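Nucleoporin NUP82 (Saccharomyces cerevisiae, PDB 3PBP) serves as a structural component of the nuclear pore complex, its N-terminal domain interacting with NUP116. Local coordinates at residues K372-S377 / P424-I429. The protein carries 1 engineered substitution. Residues are numbered along the deposited sequence; the frame is centred on the assembly and turned at random.
Sequences KLYVIS and PNLAYI
I376 and L426 form the greasy centre of this contact, and it is the ends of the two side chains that meet, with CD1 of I376 lying 4.4 Å from CD1 of L426. The isoleucine gets there by stretching out: CG1 stands anti to the carbonyl carbon and the chain continues extended through chi2 (-176°), carrying CD1 across toward 424-429. The same methyl also reaches P424, where it comes within 4.2 Å of ring atom CD and 4.0 Å of the carbonyl O, in van der Waals contact rather than any polar bond. L426 divides its attention. While CD1 turns to I376, the other branch goes to Y374, with L426 CD2 3.9 Å from Y374 CD2 and about as far from CG. That methyl approaches the tyrosine ring obliquely, near the root of the side chain. The two backbones stay well apart, 9.4 Å between the CA atoms of Y374 and L426, and no hydrogen bond links them. This is how neighbouring blades of a beta-propeller meet: 372-376 is the second strand of one four-stranded antiparallel blade, 425-431 an edge strand of the next, and apolar side chains fill the space between the sheets. Strand 372-376 bonds along its backbone to its own blade, L373 to V384 and V375 to Q382 of strand 380-385, while Y428 O accepts a hydrogen bond from S28 OG. L426 also touches L437 and L439 of strand 434-440, I364 flanks I376, and P424 packs on I381 of strand 380-385.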
ATOM      1  N   LYS A 372      -7.738  -1.631  19.463  1.00 65.91           N
ATOM      2  CA  LYS A 372      -9.158  -1.415  19.209  1.00 66.38           C
ATOM      3  C   LYS A 372      -9.351  -0.908  17.794  1.00 66.06           C
ATOM      4  O   LYS A 372      -8.614  -0.048  17.319  1.00 66.88           O
ATOM      5  CB  LYS A 372      -9.753  -0.403  20.187  1.00 67.28           C
ATOM      6  CG  LYS A 372      -9.753  -0.847  21.642  1.00 70.76           C
ATOM      7  CD  LYS A 372     -10.423   0.200  22.527  1.00 72.20           C
ATOM      8  CE  LYS A 372     -10.287  -0.133  24.005  1.00 71.84           C
ATOM      9  NZ  LYS A 372     -10.950   0.919  24.829  1.00 73.60           N
ATOM     10  N   LEU A 373     -10.363  -1.433  17.125  1.00 64.89           N
ATOM     11  CA  LEU A 373     -10.637  -1.053  15.758  1.00 64.10           C
ATOM     12  C   LEU A 373     -12.118  -0.761  15.580  1.00 65.29           C
ATOM     13  O   LEU A 373     -12.965  -1.495  16.077  1.00 66.20           O
ATOM     14  CB  LEU A 373     -10.211  -2.197  14.840  1.00 63.16           C
ATOM     15  CG  LEU A 373     -10.715  -2.196  13.405  1.00 63.17           C
ATOM     16  CD1 LEU A 373     -10.019  -1.119  12.626  1.00 63.08           C
ATOM     17  CD2 LEU A 373     -10.462  -3.550  12.784  1.00 64.02           C
ATOM     18  N   TYR A 374     -12.436   0.322  14.882  1.00 66.09           N
ATOM     19  CA  TYR A 374     -13.827   0.663  14.625  1.00 67.51           C
ATOM     20  C   TYR A 374     -14.187   0.178  13.223  1.00 68.57           C
ATOM     21  O   TYR A 374     -13.454   0.422  12.258  1.00 67.73           O
ATOM     22  CB  TYR A 374     -14.042   2.177  14.740  1.00 67.91           C
ATOM     23  CG  TYR A 374     -14.045   2.671  16.173  1.00 69.54           C
ATOM     24  CD1 TYR A 374     -15.034   2.262  17.067  1.00 69.94           C
ATOM     25  CD2 TYR A 374     -13.030   3.497  16.652  1.00 70.49           C
ATOM     26  CE1 TYR A 374     -15.006   2.654  18.404  1.00 70.74           C
ATOM     27  CE2 TYR A 374     -12.990   3.895  17.989  1.00 71.26           C
ATOM     28  CZ  TYR A 374     -13.979   3.467  18.861  1.00 72.03           C
ATOM     29  OH  TYR A 374     -13.918   3.822  20.194  1.00 72.10           O
ATOM     30  N   VAL A 375     -15.299  -0.539  13.117  1.00 69.63           N
ATOM     31  CA  VAL A 375     -15.738  -1.043  11.826  1.00 70.80           C
ATOM     32  C   VAL A 375     -17.072  -0.429  11.493  1.00 72.21           C
ATOM     33  O   VAL A 375     -18.051  -0.642  12.190  1.00 72.02           O
ATOM     34  CB  VAL A 375     -15.921  -2.558  11.826  1.00 70.46           C
ATOM     35  CG1 VAL A 375     -16.260  -3.022  10.414  1.00 71.38           C
ATOM     36  CG2 VAL A 375     -14.669  -3.245  12.343  1.00 69.84           C
ATOM     37  N   ILE A 376     -17.111   0.345  10.425  1.00 75.47           N
ATOM     38  CA  ILE A 376     -18.350   0.972  10.022  1.00 78.67           C
ATOM     39  C   ILE A 376     -19.077   0.103   9.012  1.00 81.38           C
ATOM     40  O   ILE A 376     -18.680   0.011   7.847  1.00 81.33           O
ATOM     41  CB  ILE A 376     -18.091   2.363   9.419  1.00 78.51           C
ATOM     42  CG1 ILE A 376     -17.581   3.297  10.518  1.00 78.77           C
ATOM     43  CG2 ILE A 376     -19.361   2.905   8.770  1.00 78.06           C
ATOM     44  CD1 ILE A 376     -17.383   4.723  10.077  1.00 79.63           C
ATOM     45  N   SER A 377     -20.135  -0.553   9.479  1.00 84.90           N
ATOM     46  CA  SER A 377     -20.949  -1.408   8.626  1.00 88.39           C
ATOM     47  C   SER A 377     -22.002  -0.521   7.941  1.00 90.83           C
ATOM     48  O   SER A 377     -21.733   0.651   7.654  1.00 91.67           O
ATOM     49  CB  SER A 377     -21.615  -2.505   9.463  1.00 87.94           C
ATOM     50  OG  SER A 377     -20.645  -3.253  10.180  1.00 87.66           O
ATOM     51  N   PRO A 424     -20.322   8.089   9.417  1.00 91.82           N
ATOM     52  CA  PRO A 424     -19.877   9.250  10.183  1.00 89.00           C
ATOM     53  C   PRO A 424     -18.375   9.499  10.237  1.00 86.05           C
ATOM     54  O   PRO A 424     -17.551   8.671   9.829  1.00 85.60           O
ATOM     55  CB  PRO A 424     -20.484   8.997  11.562  1.00 89.28           C
ATOM     56  CG  PRO A 424     -20.383   7.525  11.683  1.00 90.75           C
ATOM     57  CD  PRO A 424     -20.835   7.037  10.317  1.00 91.53           C
ATOM     58  N   ASN A 425     -18.056  10.679  10.746  1.00 82.36           N
ATOM     59  CA  ASN A 425     -16.703  11.155  10.914  1.00 78.98           C
ATOM     60  C   ASN A 425     -16.439  10.938  12.411  1.00 76.23           C
ATOM     61  O   ASN A 425     -17.216  11.392  13.250  1.00 75.87           O
ATOM     62  CB  ASN A 425     -16.688  12.642  10.533  1.00 80.16           C
ATOM     63  CG  ASN A 425     -15.322  13.140  10.143  1.00 81.87           C
ATOM     64  OD1 ASN A 425     -14.522  13.523  10.994  1.00 84.64           O
ATOM     65  ND2 ASN A 425     -15.043  13.139   8.846  1.00 83.26           N
ATOM     66  N   LEU A 426     -15.377  10.216  12.754  1.00 72.98           N
ATOM     67  CA  LEU A 426     -15.067   9.970  14.161  1.00 69.49           C
ATOM     68  C   LEU A 426     -13.948  10.849  14.696  1.00 67.78           C
ATOM     69  O   LEU A 426     -13.128  11.363  13.940  1.00 67.99           O
ATOM     70  CB  LEU A 426     -14.676   8.512  14.383  1.00 68.91           C
ATOM     71  CG  LEU A 426     -15.786   7.483  14.519  1.00 68.48           C
ATOM     72  CD1 LEU A 426     -16.707   7.556  13.319  1.00 68.39           C
ATOM     73  CD2 LEU A 426     -15.159   6.106  14.646  1.00 67.22           C
ATOM     74  N   ALA A 427     -13.916  11.004  16.012  1.00 65.86           N
ATOM     75  CA  ALA A 427     -12.891  11.794  16.667  1.00 63.89           C
ATOM     76  C   ALA A 427     -12.871  11.510  18.165  1.00 63.51           C
ATOM     77  O   ALA A 427     -13.907  11.434  18.810  1.00 61.89           O
ATOM     78  CB  ALA A 427     -13.136  13.269  16.411  1.00 62.76           C
ATOM     79  N   TYR A 428     -11.674  11.340  18.705  1.00 64.94           N
ATOM     80  CA  TYR A 428     -11.486  11.084  20.131  1.00 66.49           C
ATOM     81  C   TYR A 428     -11.339  12.428  20.839  1.00 67.38           C
ATOM     82  O   TYR A 428     -10.510  13.247  20.459  1.00 67.44           O
ATOM     83  CB  TYR A 428     -10.227  10.239  20.342  1.00 66.24           C
ATOM     84  CG  TYR A 428      -9.720  10.163  21.766  1.00 67.62           C
ATOM     85  CD1 TYR A 428     -10.156   9.166  22.640  1.00 69.06           C
ATOM     86  CD2 TYR A 428      -8.759  11.058  22.221  1.00 67.49           C
ATOM     87  CE1 TYR A 428      -9.632   9.062  23.935  1.00 70.19           C
ATOM     88  CE2 TYR A 428      -8.236  10.971  23.501  1.00 68.72           C
ATOM     89  CZ  TYR A 428      -8.668   9.973  24.357  1.00 70.38           C
ATOM     90  OH  TYR A 428      -8.118   9.896  25.625  1.00 70.81           O
ATOM     91  N   ILE A 429     -12.152  12.659  21.861  1.00 68.52           N
ATOM     92  CA  ILE A 429     -12.088  13.906  22.601  1.00 70.44           C
ATOM     93  C   ILE A 429     -11.931  13.655  24.095  1.00 73.93           C
ATOM     94  O   ILE A 429     -12.790  13.041  24.727  1.00 73.78           O
ATOM     95  CB  ILE A 429     -13.342  14.744  22.369  1.00 68.72           C
ATOM     96  CG1 ILE A 429     -13.432  15.109  20.893  1.00 68.21           C
ATOM     97  CG2 ILE A 429     -13.307  15.989  23.235  1.00 66.59           C
ATOM     98  CD1 ILE A 429     -14.709  15.806  20.521  1.00 68.82           C
TER